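Local coordinates for DNA repair protein PprA (PDB 6MC8) that binds DNA, acts in DNA damage repair and genome segregation, is radiation-induced, and is associated with filament formation, at residues A258-A262 / T287-Q292; A262-E266 / M280-A284; K206-V211 / T296-A300; E41-A46 / P253-V259. The protein carries 2 engineered substitutions. One frame throughout, in Å; residues are numbered along the deposited sequence.

Interaction 1: residues A258-A262 / T287-Q292; sequences AVSSA and TLDELQ
The chain segment 258-262 leads into strand 261-267 and lies along one flank of helix 287-292, itself part of the long helix 274-304. Its backbone is extended at Val259 (phi/psi -85/124), kinks at Ser260 (psi -13°) and is extended again from Ser261. Two CA pairs set the register: Val259 with Gln292 at 6.3 Å and Ala262 with Leu288 at 5.3 Å. Val259, chi1 t, has its CA-to-CB bond toward the helix, CG1 reaching Leu291 CB at 3.9 Å and Leu288 CD1 at 4.1 Å. Leu288 takes the t,p rotamer, which lays CD1 3.6 Å from both Ser260 C and Ser261 O. Ala262 CB sits 3.9 Å from Leu288 CB. The CA-to-CB bonds of Ser260 and Ser261 point away; Ser260 OG hydrogen-bonds Trp80 O, Ser261 OG His195 and Glu193. Gln292 leaves its helix sideways, but m,t carries the amide back so that NE2 donates to Val259 O (3.2 Å, 159°), while OE1 accepts from Arg196. In this apolar alpha/beta core contact, one glutamine amide satisfies a backbone carbonyl leading into the strand.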
loop_
_atom_site.group_PDB
_atom_site.type_symbol
_atom_site.label_atom_id
_atom_site.label_comp_id
_atom_site.label_asym_id
_atom_site.label_seq_id
_atom_site.Cartn_x
_atom_site.Cartn_y
_atom_site.Cartn_z
ATOM N N ALA A 258 -14.682 22.078 18.570
ATOM C CA ALA A 258 -13.439 22.657 19.047
ATOM C C ALA A 258 -12.287 22.157 18.190
ATOM O O ALA A 258 -12.375 21.110 17.550
ATOM C CB ALA A 258 -13.191 22.321 20.521
ATOM N N VAL A 259 -11.202 22.924 18.188
ATOM C CA VAL A 259 -9.979 22.545 17.490
ATOM C C VAL A 259 -9.144 21.654 18.393
ATOM O O VAL A 259 -8.801 22.037 19.514
ATOM C CB VAL A 259 -9.179 23.785 17.057
ATOM C CG1 VAL A 259 -7.814 23.386 16.535
ATOM C CG2 VAL A 259 -9.917 24.527 15.992
ATOM N N SER A 260 -8.811 20.462 17.901
ATOM C CA SER A 260 -7.939 19.554 18.624
ATOM C C SER A 260 -6.778 19.018 17.800
ATOM O O SER A 260 -5.850 18.453 18.382
ATOM C CB SER A 260 -8.737 18.366 19.185
ATOM O OG SER A 260 -9.218 17.536 18.151
ATOM N N SER A 261 -6.786 19.181 16.482
ATOM C CA SER A 261 -5.715 18.649 15.657
ATOM C C SER A 261 -5.293 19.671 14.611
ATOM O O SER A 261 -5.887 20.739 14.474
ATOM C CB SER A 261 -6.120 17.337 14.975
ATOM O OG SER A 261 -6.304 16.303 15.917
ATOM N N ALA A 262 -4.229 19.325 13.894
ATOM C CA ALA A 262 -3.753 20.059 12.735
ATOM C C ALA A 262 -2.980 19.092 11.855
ATOM O O ALA A 262 -2.118 18.358 12.341
ATOM C CB ALA A 262 -2.871 21.246 13.131
ATOM N N THR A 287 0.727 25.279 14.030
ATOM C CA THR A 287 -0.634 25.548 13.584
ATOM C C THR A 287 -1.643 25.163 14.660
ATOM O O THR A 287 -2.611 25.891 14.896
ATOM C CB THR A 287 -0.917 24.807 12.274
ATOM O OG1 THR A 287 0.053 25.186 11.296
ATOM C CG2 THR A 287 -2.285 25.150 11.737
ATOM N N LEU A 288 -1.403 24.048 15.356
ATOM C CA LEU A 288 -2.308 23.625 16.420
ATOM C C LEU A 288 -2.255 24.569 17.614
ATOM O O LEU A 288 -3.291 24.874 18.214
ATOM C CB LEU A 288 -1.985 22.197 16.860
ATOM C CG LEU A 288 -2.847 21.647 17.997
ATOM C CD1 LEU A 288 -4.301 21.593 17.595
ATOM C CD2 LEU A 288 -2.366 20.295 18.450
ATOM N N ASP A 289 -1.061 25.046 17.968
ATOM C CA ASP A 289 -0.931 25.937 19.117
ATOM C C ASP A 289 -1.567 27.290 18.837
ATOM O O ASP A 289 -2.171 27.897 19.725
ATOM C CB ASP A 289 0.539 26.108 19.504
ATOM C CG ASP A 289 1.129 24.859 20.121
ATOM O OD1 ASP A 289 0.363 24.048 20.672
ATOM O OD2 ASP A 289 2.364 24.701 20.076
ATOM N N GLU A 290 -1.465 27.767 17.598
ATOM C CA GLU A 290 -2.043 29.064 17.270
ATOM C C GLU A 290 -3.559 28.987 17.133
ATOM O O GLU A 290 -4.268 29.900 17.570
ATOM C CB GLU A 290 -1.397 29.626 16.001
ATOM C CG GLU A 290 -1.993 30.949 15.543
ATOM C CD GLU A 290 -1.879 32.058 16.584
ATOM O OE1 GLU A 290 -0.879 32.109 17.328
ATOM O OE2 GLU A 290 -2.826 32.865 16.681
ATOM N N LEU A 291 -4.075 27.899 16.555
ATOM C CA LEU A 291 -5.519 27.750 16.398
ATOM C C LEU A 291 -6.221 27.591 17.737
ATOM O O LEU A 291 -7.353 28.053 17.908
ATOM C CB LEU A 291 -5.831 26.563 15.496
ATOM C CG LEU A 291 -5.616 26.752 14.002
ATOM C CD1 LEU A 291 -5.664 25.406 13.352
ATOM C CD2 LEU A 291 -6.682 27.650 13.430
ATOM N N GLN A 292 -5.561 26.959 18.703
ATOM C CA GLN A 292 -6.155 26.826 20.026
ATOM C C GLN A 292 -6.046 28.123 20.819
ATOM O O GLN A 292 -6.929 28.433 21.624
ATOM C CB GLN A 292 -5.511 25.662 20.773
ATOM C CG GLN A 292 -5.967 24.311 20.269
ATOM C CD GLN A 292 -5.291 23.152 20.966
ATOM O OE1 GLN A 292 -4.307 23.324 21.677
ATOM N NE2 GLN A 292 -5.847 21.969 20.800
#

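Interaction 2: residues A262-E266 / M280-A284; sequences AVVRE and MQREA
Here an edge strand packs on a helix: strand 262-266, outermost within this chain in a four-stranded antiparallel sheet, lies against helix 280-284, in an alpha/beta layer formed on one face of that sheet. The helix runs roughly antiparallel to the strand, at 150°, with the axes of the two short segments 7.5 Å apart at closest. CA atoms pair Ala262 with Ala284 (5.3 Å) and Val264 with Met280 (5.8 Å). The strand's alternation directs the CA-to-CB bonds of Ala262, Val264 and Glu266 toward the helix and those of Val263 and Arg265 away; Arg265 forms a salt bridge with Asp78. Val264, chi1 t, has the most surface covered: CG2 lies 3.7 Å from Ala284 CB, and CG1 is 3.7 Å from Met280 CG and 3.4 Å from Glu283 OE1. The alanine pair allows a close approach, Ala262 CB to Ala284 CB being 4.4 Å; Ala262 CB also rests 3.4 Å from Ala284 O. Next in the sheet, strand 189-195 bonds to Val264 and Glu266 through its backbone, and its Val192 and Val194 extend the apolar floor under the helix. Glu266 sends its carboxylate to Arg276. Met280 in the m,t,p rotamer curls over the strand, its SD 3.7 Å from Glu266 CB and its CE 3.4 Å from Val264 O.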
loop_
_atom_site.group_PDB
_atom_site.type_symbol
_atom_site.label_atom_id
_atom_site.label_comp_id
_atom_site.label_asym_id
_atom_site.label_seq_id
_atom_site.Cartn_x
_atom_site.Cartn_y
_atom_site.Cartn_z
ATOM N N ALA A 262 -4.229 19.325 13.894
ATOM C CA ALA A 262 -3.753 20.059 12.735
ATOM C C ALA A 262 -2.980 19.092 11.855
ATOM O O ALA A 262 -2.118 18.358 12.341
ATOM C CB ALA A 262 -2.871 21.246 13.131
ATOM N N VAL A 263 -3.298 19.083 10.564
ATOM C CA VAL A 263 -2.742 18.121 9.622
ATOM C C VAL A 263 -1.976 18.870 8.538
ATOM O O VAL A 263 -2.492 19.825 7.949
ATOM C CB VAL A 263 -3.849 17.240 9.005
ATOM C CG1 VAL A 263 -3.268 16.248 8.018
ATOM C CG2 VAL A 263 -4.628 16.519 10.087
ATOM N N VAL A 264 -0.743 18.438 8.280
ATOM C CA VAL A 264 0.065 18.944 7.176
ATOM C C VAL A 264 0.305 17.801 6.201
ATOM O O VAL A 264 0.698 16.703 6.610
ATOM C CB VAL A 264 1.393 19.545 7.671
ATOM C CG1 VAL A 264 2.257 19.979 6.507
ATOM C CG2 VAL A 264 1.130 20.723 8.565
ATOM N N ARG A 265 0.058 18.053 4.917
ATOM C CA ARG A 265 0.204 17.052 3.874
ATOM C C ARG A 265 1.232 17.500 2.844
ATOM O O ARG A 265 1.470 18.695 2.655
ATOM C CB ARG A 265 -1.133 16.774 3.186
ATOM C CG ARG A 265 -2.139 16.087 4.080
ATOM C CD ARG A 265 -3.458 15.884 3.377
ATOM N NE ARG A 265 -4.435 15.220 4.230
ATOM C CZ ARG A 265 -5.270 15.852 5.042
ATOM N NH1 ARG A 265 -5.246 17.171 5.128
ATOM N NH2 ARG A 265 -6.122 15.164 5.777
ATOM N N GLU A 266 1.847 16.522 2.187
ATOM C CA GLU A 266 2.858 16.766 1.172
ATOM C C GLU A 266 2.766 15.703 0.090
ATOM O O GLU A 266 2.795 14.506 0.381
ATOM C CB GLU A 266 4.261 16.768 1.771
ATOM C CG GLU A 266 5.351 17.049 0.762
ATOM C CD GLU A 266 5.307 18.459 0.219
ATOM O OE1 GLU A 266 4.906 19.381 0.953
ATOM O OE2 GLU A 266 5.656 18.643 -0.958
ATOM N N MET A 280 7.143 19.433 8.454
ATOM C CA MET A 280 5.695 19.255 8.409
ATOM C C MET A 280 5.106 19.157 9.810
ATOM O O MET A 280 4.089 19.790 10.112
ATOM C CB MET A 280 5.351 18.004 7.600
ATOM C CG MET A 280 5.481 18.140 6.103
ATOM S SD MET A 280 5.479 16.563 5.243
ATOM C CE MET A 280 3.804 16.028 5.513
ATOM N N GLN A 281 5.727 18.349 10.671
ATOM C CA GLN A 281 5.268 18.211 12.048
ATOM C C GLN A 281 5.451 19.508 12.824
ATOM O O GLN A 281 4.609 19.871 13.654
ATOM C CB GLN A 281 6.020 17.072 12.731
ATOM C CG GLN A 281 5.534 16.777 14.124
ATOM C CD GLN A 281 6.292 15.665 14.776
ATOM O OE1 GLN A 281 7.224 15.120 14.201
ATOM N NE2 GLN A 281 5.907 15.324 15.993
ATOM N N ARG A 282 6.548 20.219 12.561
ATOM C CA ARG A 282 6.800 21.492 13.221
ATOM C C ARG A 282 5.811 22.552 12.754
ATOM O O ARG A 282 5.450 23.454 13.516
ATOM C CB ARG A 282 8.240 21.921 12.952
ATOM C CG ARG A 282 8.761 23.071 13.789
ATOM C CD ARG A 282 10.210 23.384 13.427
ATOM N NE ARG A 282 11.092 22.242 13.656
ATOM C CZ ARG A 282 11.746 21.594 12.696
ATOM N NH1 ARG A 282 11.631 21.981 11.434
ATOM N NH2 ARG A 282 12.519 20.562 12.999
ATOM N N GLU A 283 5.356 22.450 11.501
ATOM C CA GLU A 283 4.284 23.315 11.021
ATOM C C GLU A 283 2.965 22.991 11.709
ATOM O O GLU A 283 2.238 23.899 12.120
ATOM C CB GLU A 283 4.137 23.184 9.505
ATOM C CG GLU A 283 3.009 24.011 8.911
ATOM C CD GLU A 283 2.856 23.816 7.421
ATOM O OE1 GLU A 283 3.642 23.047 6.840
ATOM O OE2 GLU A 283 1.940 24.419 6.831
ATOM N N ALA A 284 2.651 21.702 11.853
ATOM C CA ALA A 284 1.370 21.295 12.421
ATOM C C ALA A 284 1.289 21.610 13.908
ATOM O O ALA A 284 0.210 21.908 14.425
ATOM C CB ALA A 284 1.142 19.806 12.177
#

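Interaction 3: residues K206-V211 / T296-A300; sequences KAAWKV and TRRLA. Engineered in segment 206-211: Lys206 (natural residue Asp), Lys210 (natural residue Asp).
Two alpha-helices cross here, joined by small residues: helix 206-211, from helix 200-213, meets helix 296-300 near the C-terminal end of helix 274-304. The crossing angle is -69°, with axes 8.3 Å apart at closest, and the nearest CA atoms, Ala207 and Ala300, are only 4.7 Å apart, a closeness that alanine on both sides permits. Along the second helix, Thr296 comes first. Its chi1 of m lets OG1 bond back to Gln292 O, while CG2 lies 4.0 Å from Lys206 O and 4.1 Å from Lys210 CD; Thr296 O is 3.7 Å from Ala207 CB. The CA-to-CB bond of Arg297 points away from the partner helix, yet its CG still comes within 4.3 Å of Lys210 CE. Lys206 and Lys210 are both engineered, replacing natural aspartates, and Lys210 lies at the exposed margin of the contact in a t,t,t,m conformation, extended as far as CE with NZ bent off. Leu299 leaves sideways and adds an apolar touch, CB to Ala207 CB at 3.6 Å, and its side chain also touches Ala203 and Leu204 of the same partner helix. Ala300 closes the walk at the tightest part of the crossing, with its N 3.6 Å from Ala207 CB and its CB 3.7 Å from Val211 CG2.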
loop_
_atom_site.group_PDB
_atom_site.type_symbol
_atom_site.label_atom_id
_atom_site.label_comp_id
_atom_site.label_asym_id
_atom_site.label_seq_id
_atom_site.Cartn_x
_atom_site.Cartn_y
_atom_site.Cartn_z
ATOM N N LYS A 206 -11.318 27.336 29.270
ATOM C CA LYS A 206 -10.097 28.129 29.176
ATOM C C LYS A 206 -10.411 29.578 28.836
ATOM O O LYS A 206 -9.717 30.493 29.290
ATOM C CB LYS A 206 -9.152 27.526 28.140
ATOM C CG LYS A 206 -8.540 26.207 28.547
ATOM C CD LYS A 206 -7.706 25.629 27.427
ATOM C CE LYS A 206 -6.443 26.439 27.219
ATOM N NZ LYS A 206 -5.551 25.862 26.185
ATOM N N ALA A 207 -11.455 29.804 28.038
ATOM C CA ALA A 207 -11.880 31.164 27.739
ATOM C C ALA A 207 -12.544 31.812 28.943
ATOM O O ALA A 207 -12.450 33.029 29.130
ATOM C CB ALA A 207 -12.832 31.164 26.550
ATOM N N ALA A 208 -13.236 31.017 29.760
ATOM C CA ALA A 208 -13.852 31.556 30.965
ATOM C C ALA A 208 -12.800 31.948 31.992
ATOM O O ALA A 208 -12.967 32.941 32.705
ATOM C CB ALA A 208 -14.830 30.542 31.553
ATOM N N TRP A 209 -11.704 31.189 32.072
ATOM C CA TRP A 209 -10.599 31.551 32.954
ATOM C C TRP A 209 -9.920 32.834 32.501
ATOM O O TRP A 209 -9.448 33.616 33.330
ATOM C CB TRP A 209 -9.590 30.403 33.033
ATOM C CG TRP A 209 -8.309 30.737 33.766
ATOM C CD1 TRP A 209 -7.091 30.965 33.203
ATOM C CD2 TRP A 209 -8.127 30.888 35.182
ATOM N NE1 TRP A 209 -6.162 31.243 34.172
ATOM C CE2 TRP A 209 -6.774 31.202 35.397
ATOM C CE3 TRP A 209 -8.975 30.788 36.287
ATOM C CZ2 TRP A 209 -6.250 31.414 36.673
ATOM C CZ3 TRP A 209 -8.456 30.999 37.549
ATOM C CH2 TRP A 209 -7.107 31.308 37.732
ATOM N N LYS A 210 -9.878 33.078 31.189
ATOM C CA LYS A 210 -9.230 34.281 30.681
ATOM C C LYS A 210 -10.045 35.530 30.999
ATOM O O LYS A 210 -9.480 36.588 31.299
ATOM C CB LYS A 210 -8.999 34.151 29.176
ATOM C CG LYS A 210 -8.250 35.313 28.569
ATOM C CD LYS A 210 -8.027 35.149 27.084
ATOM C CE LYS A 210 -7.246 36.327 26.537
ATOM N NZ LYS A 210 -8.043 37.579 26.617
ATOM N N VAL A 211 -11.373 35.423 30.957
ATOM C CA VAL A 211 -12.221 36.573 31.253
ATOM C C VAL A 211 -12.198 36.883 32.746
ATOM O O VAL A 211 -12.101 38.046 33.153
ATOM C CB VAL A 211 -13.654 36.324 30.744
ATOM C CG1 VAL A 211 -14.572 37.469 31.116
ATOM C CG2 VAL A 211 -13.656 36.141 29.253
ATOM N N THR A 296 -9.171 30.554 22.084
ATOM C CA THR A 296 -9.352 31.071 23.435
ATOM C C THR A 296 -9.749 32.544 23.418
ATOM O O THR A 296 -10.574 32.977 24.227
ATOM C CB THR A 296 -8.071 30.839 24.239
ATOM O OG1 THR A 296 -7.772 29.441 24.246
ATOM C CG2 THR A 296 -8.217 31.295 25.672
ATOM N N ARG A 297 -9.235 33.312 22.456
ATOM C CA ARG A 297 -9.601 34.722 22.380
ATOM C C ARG A 297 -10.987 34.916 21.783
ATOM O O ARG A 297 -11.743 35.782 22.233
ATOM C CB ARG A 297 -8.572 35.499 21.566
ATOM C CG ARG A 297 -7.300 35.808 22.298
ATOM C CD ARG A 297 -6.446 36.750 21.482
ATOM N NE ARG A 297 -5.973 36.107 20.266
ATOM C CZ ARG A 297 -4.850 35.405 20.192
ATOM N NH1 ARG A 297 -4.086 35.265 21.265
ATOM N NH2 ARG A 297 -4.489 34.847 19.044
ATOM N N ARG A 298 -11.344 34.120 20.775
ATOM C CA ARG A 298 -12.618 34.347 20.102
ATOM C C ARG A 298 -13.776 33.845 20.948
ATOM O O ARG A 298 -14.889 34.370 20.857
ATOM C CB ARG A 298 -12.617 33.702 18.711
ATOM C CG ARG A 298 -12.651 32.185 18.667
ATOM C CD ARG A 298 -12.414 31.675 17.258
ATOM N NE ARG A 298 -13.459 32.075 16.327
ATOM C CZ ARG A 298 -14.569 31.384 16.109
ATOM N NH1 ARG A 298 -14.779 30.245 16.749
ATOM N NH2 ARG A 298 -15.462 31.828 15.241
ATOM N N LEU A 299 -13.525 32.858 21.807
ATOM C CA LEU A 299 -14.561 32.397 22.718
ATOM C C LEU A 299 -14.709 33.341 23.901
ATOM O O LEU A 299 -15.816 33.534 24.410
ATOM C CB LEU A 299 -14.242 30.985 23.192
ATOM C CG LEU A 299 -14.318 29.865 22.168
ATOM C CD1 LEU A 299 -13.744 28.595 22.746
ATOM C CD2 LEU A 299 -15.726 29.671 21.790
ATOM N N ALA A 300 -13.604 33.942 24.345
ATOM C CA ALA A 300 -13.662 34.886 25.455
ATOM C C ALA A 300 -14.368 36.173 25.051
ATOM O O ALA A 300 -15.003 36.827 25.883
ATOM C CB ALA A 300 -12.252 35.185 25.958
#

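Interaction 4: residues E41-A46 / P253-V259; sequences ELVATA and PEAHFAV
Thr45 and Pro253 are the residues most covered where the C-terminal part of helix 35-43 and the residues after it meet the loop leading to strand 261-267. In that loop, 253-255 form a 3-10 turn and 256-259 are irregular. CA pairs are Leu42 with Pro253 (5.7 Å), Thr45 with Glu254 (6.0 Å) and Ala46 with Val259 (5.7 Å). Thr45, chi1 p, directs OG1 back to Leu42 O (2.5 Å), leaving CG2 to face the 3-10 turn, 3.9 Å from Pro253 CB and 3.8 Å from Glu254 N. Pro253, C-gamma endo, sets CG 3.3 Å from Glu41 O and CB 3.9 Å from Leu42 CD1. Leu42 uses the t,p rotamer to bring CD1 over a face of the Phe257 ring, 4.0 Å from its centroid in a CH-pi contact; Trp80 of helix 62-80 meets the same ring, planes at about 35°. Val259 CG2 finishes the row, 3.3 Å from Thr45 O. With its hydroxyl bonded to Leu42 and Trp80, Thr45 presents its methyl to a joint that these two segments make by apolar and van der Waals contact alone.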
loop_
_atom_site.group_PDB
_atom_site.type_symbol
_atom_site.label_atom_id
_atom_site.label_comp_id
_atom_site.label_asym_id
_atom_site.label_seq_id
_atom_site.Cartn_x
_atom_site.Cartn_y
_atom_site.Cartn_z
ATOM N N GLU A 41 -20.025 30.025 9.602
ATOM C CA GLU A 41 -19.954 30.089 11.054
ATOM C C GLU A 41 -19.541 28.749 11.645
ATOM O O GLU A 41 -18.937 28.700 12.721
ATOM C CB GLU A 41 -21.306 30.544 11.589
ATOM C CG GLU A 41 -21.612 31.987 11.230
ATOM C CD GLU A 41 -23.086 32.317 11.319
ATOM O OE1 GLU A 41 -23.885 31.390 11.546
ATOM O OE2 GLU A 41 -23.446 33.495 11.130
ATOM N N LEU A 42 -19.844 27.655 10.946
ATOM C CA LEU A 42 -19.432 26.335 11.407
ATOM C C LEU A 42 -17.931 26.132 11.249
ATOM O O LEU A 42 -17.252 25.700 12.187
ATOM C CB LEU A 42 -20.200 25.257 10.650
ATOM C CG LEU A 42 -19.843 23.822 11.020
ATOM C CD1 LEU A 42 -20.159 23.571 12.470
ATOM C CD2 LEU A 42 -20.578 22.848 10.133
ATOM N N VAL A 43 -17.390 26.440 10.069
ATOM C CA VAL A 43 -15.975 26.201 9.820
ATOM C C VAL A 43 -15.081 27.285 10.399
ATOM O O VAL A 43 -13.860 27.117 10.413
ATOM C CB VAL A 43 -15.698 26.030 8.313
ATOM C CG1 VAL A 43 -16.430 24.819 7.783
ATOM C CG2 VAL A 43 -16.083 27.277 7.542
ATOM N N ALA A 44 -15.655 28.382 10.897
ATOM C CA ALA A 44 -14.862 29.365 11.623
ATOM C C ALA A 44 -14.490 28.882 13.017
ATOM O O ALA A 44 -13.575 29.439 13.628
ATOM C CB ALA A 44 -15.606 30.693 11.717
ATOM N N THR A 45 -15.173 27.856 13.527
ATOM C CA THR A 45 -14.741 27.204 14.754
ATOM C C THR A 45 -13.469 26.397 14.551
ATOM O O THR A 45 -12.796 26.071 15.530
ATOM C CB THR A 45 -15.845 26.297 15.297
ATOM O OG1 THR A 45 -16.102 25.240 14.366
ATOM C CG2 THR A 45 -17.118 27.090 15.512
ATOM N N ALA A 46 -13.133 26.066 13.310
ATOM C CA ALA A 46 -11.852 25.472 12.977
ATOM C C ALA A 46 -10.850 26.489 12.452
ATOM O O ALA A 46 -9.786 26.098 11.979
ATOM C CB ALA A 46 -12.038 24.353 11.954
ATOM N N PRO A 253 -22.150 27.101 17.025
ATOM C CA PRO A 253 -21.259 25.957 16.779
ATOM C C PRO A 253 -20.032 25.949 17.657
ATOM O O PRO A 253 -19.359 24.919 17.751
ATOM C CB PRO A 253 -20.892 26.117 15.299
ATOM C CG PRO A 253 -21.051 27.553 15.036
ATOM C CD PRO A 253 -22.195 28.011 15.870
ATOM N N GLU A 254 -19.730 27.071 18.306
ATOM C CA GLU A 254 -18.640 27.145 19.265
ATOM C C GLU A 254 -18.910 26.312 20.513
ATOM O O GLU A 254 -17.971 25.943 21.224
ATOM C CB GLU A 254 -18.405 28.606 19.636
ATOM C CG GLU A 254 -17.729 29.446 18.557
ATOM C CD GLU A 254 -18.687 30.007 17.532
ATOM O OE1 GLU A 254 -19.905 29.834 17.689
ATOM O OE2 GLU A 254 -18.219 30.621 16.557
ATOM N N ALA A 255 -20.174 26.009 20.801
ATOM C CA ALA A 255 -20.491 25.145 21.928
ATOM C C ALA A 255 -20.447 23.666 21.579
ATOM O O ALA A 255 -20.678 22.834 22.459
ATOM C CB ALA A 255 -21.873 25.479 22.478
ATOM N N HIS A 256 -20.175 23.318 20.320
ATOM C CA HIS A 256 -20.281 21.939 19.871
ATOM C C HIS A 256 -19.110 21.491 19.011
ATOM O O HIS A 256 -19.064 20.325 18.616
ATOM C CB HIS A 256 -21.590 21.746 19.097
ATOM C CG HIS A 256 -22.796 22.144 19.883
ATOM N ND1 HIS A 256 -23.299 21.378 20.909
ATOM C CD2 HIS A 256 -23.558 23.260 19.836
ATOM C CE1 HIS A 256 -24.336 21.994 21.443
ATOM N NE2 HIS A 256 -24.516 23.136 20.808
ATOM N N PHE A 257 -18.160 22.374 18.730
ATOM C CA PHE A 257 -17.005 22.063 17.904
ATOM C C PHE A 257 -15.794 22.794 18.455
ATOM O O PHE A 257 -15.869 23.982 18.771
ATOM C CB PHE A 257 -17.243 22.457 16.443
ATOM C CG PHE A 257 -18.201 21.563 15.721
ATOM C CD1 PHE A 257 -17.753 20.411 15.104
ATOM C CD2 PHE A 257 -19.551 21.862 15.673
ATOM C CE1 PHE A 257 -18.626 19.586 14.441
ATOM C CE2 PHE A 257 -20.431 21.032 15.020
ATOM C CZ PHE A 257 -19.966 19.896 14.398
ATOM N N ALA A 258 -14.682 22.078 18.570
ATOM C CA ALA A 258 -13.439 22.657 19.047
ATOM C C ALA A 258 -12.287 22.157 18.190
ATOM O O ALA A 258 -12.375 21.110 17.550
ATOM C CB ALA A 258 -13.191 22.321 20.521
ATOM N N VAL A 259 -11.202 22.924 18.188
ATOM C CA VAL A 259 -9.979 22.545 17.490
ATOM C C VAL A 259 -9.144 21.654 18.393
ATOM O O VAL A 259 -8.801 22.037 19.514
ATOM C CB VAL A 259 -9.179 23.785 17.057
ATOM C CG1 VAL A 259 -7.814 23.386 16.535
ATOM C CG2 VAL A 259 -9.917 24.527 15.992
#

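Interactions 1, 2 and 3 follow helix 274-304 toward its C-terminal end in the order 2, 1, 3. Interactions 1 and 2 share Ala262 and lie 12 Å apart between centres, whereas interactions 2 and 3 are 26 Å apart between centres, with about 14 Å between nearest atoms. Interaction 4 ties in the N-terminal region: it shares Ala258 and Val259 with interaction 1, and Leu291 CD2 lies 3.8 Å from Ala46 O. Arg298, in segment 296-300 but with its CA-to-CB bond away from 206-211, reaches interaction 4, its NH2 3.3 Å from Glu254 OE2 in a long, weak ion pair, with Leu299 CD2 3.6 Å from Glu254 CB. The centres of interactions 1 and 4 each lie about 7 Å from the chain's centre, the most central of the set.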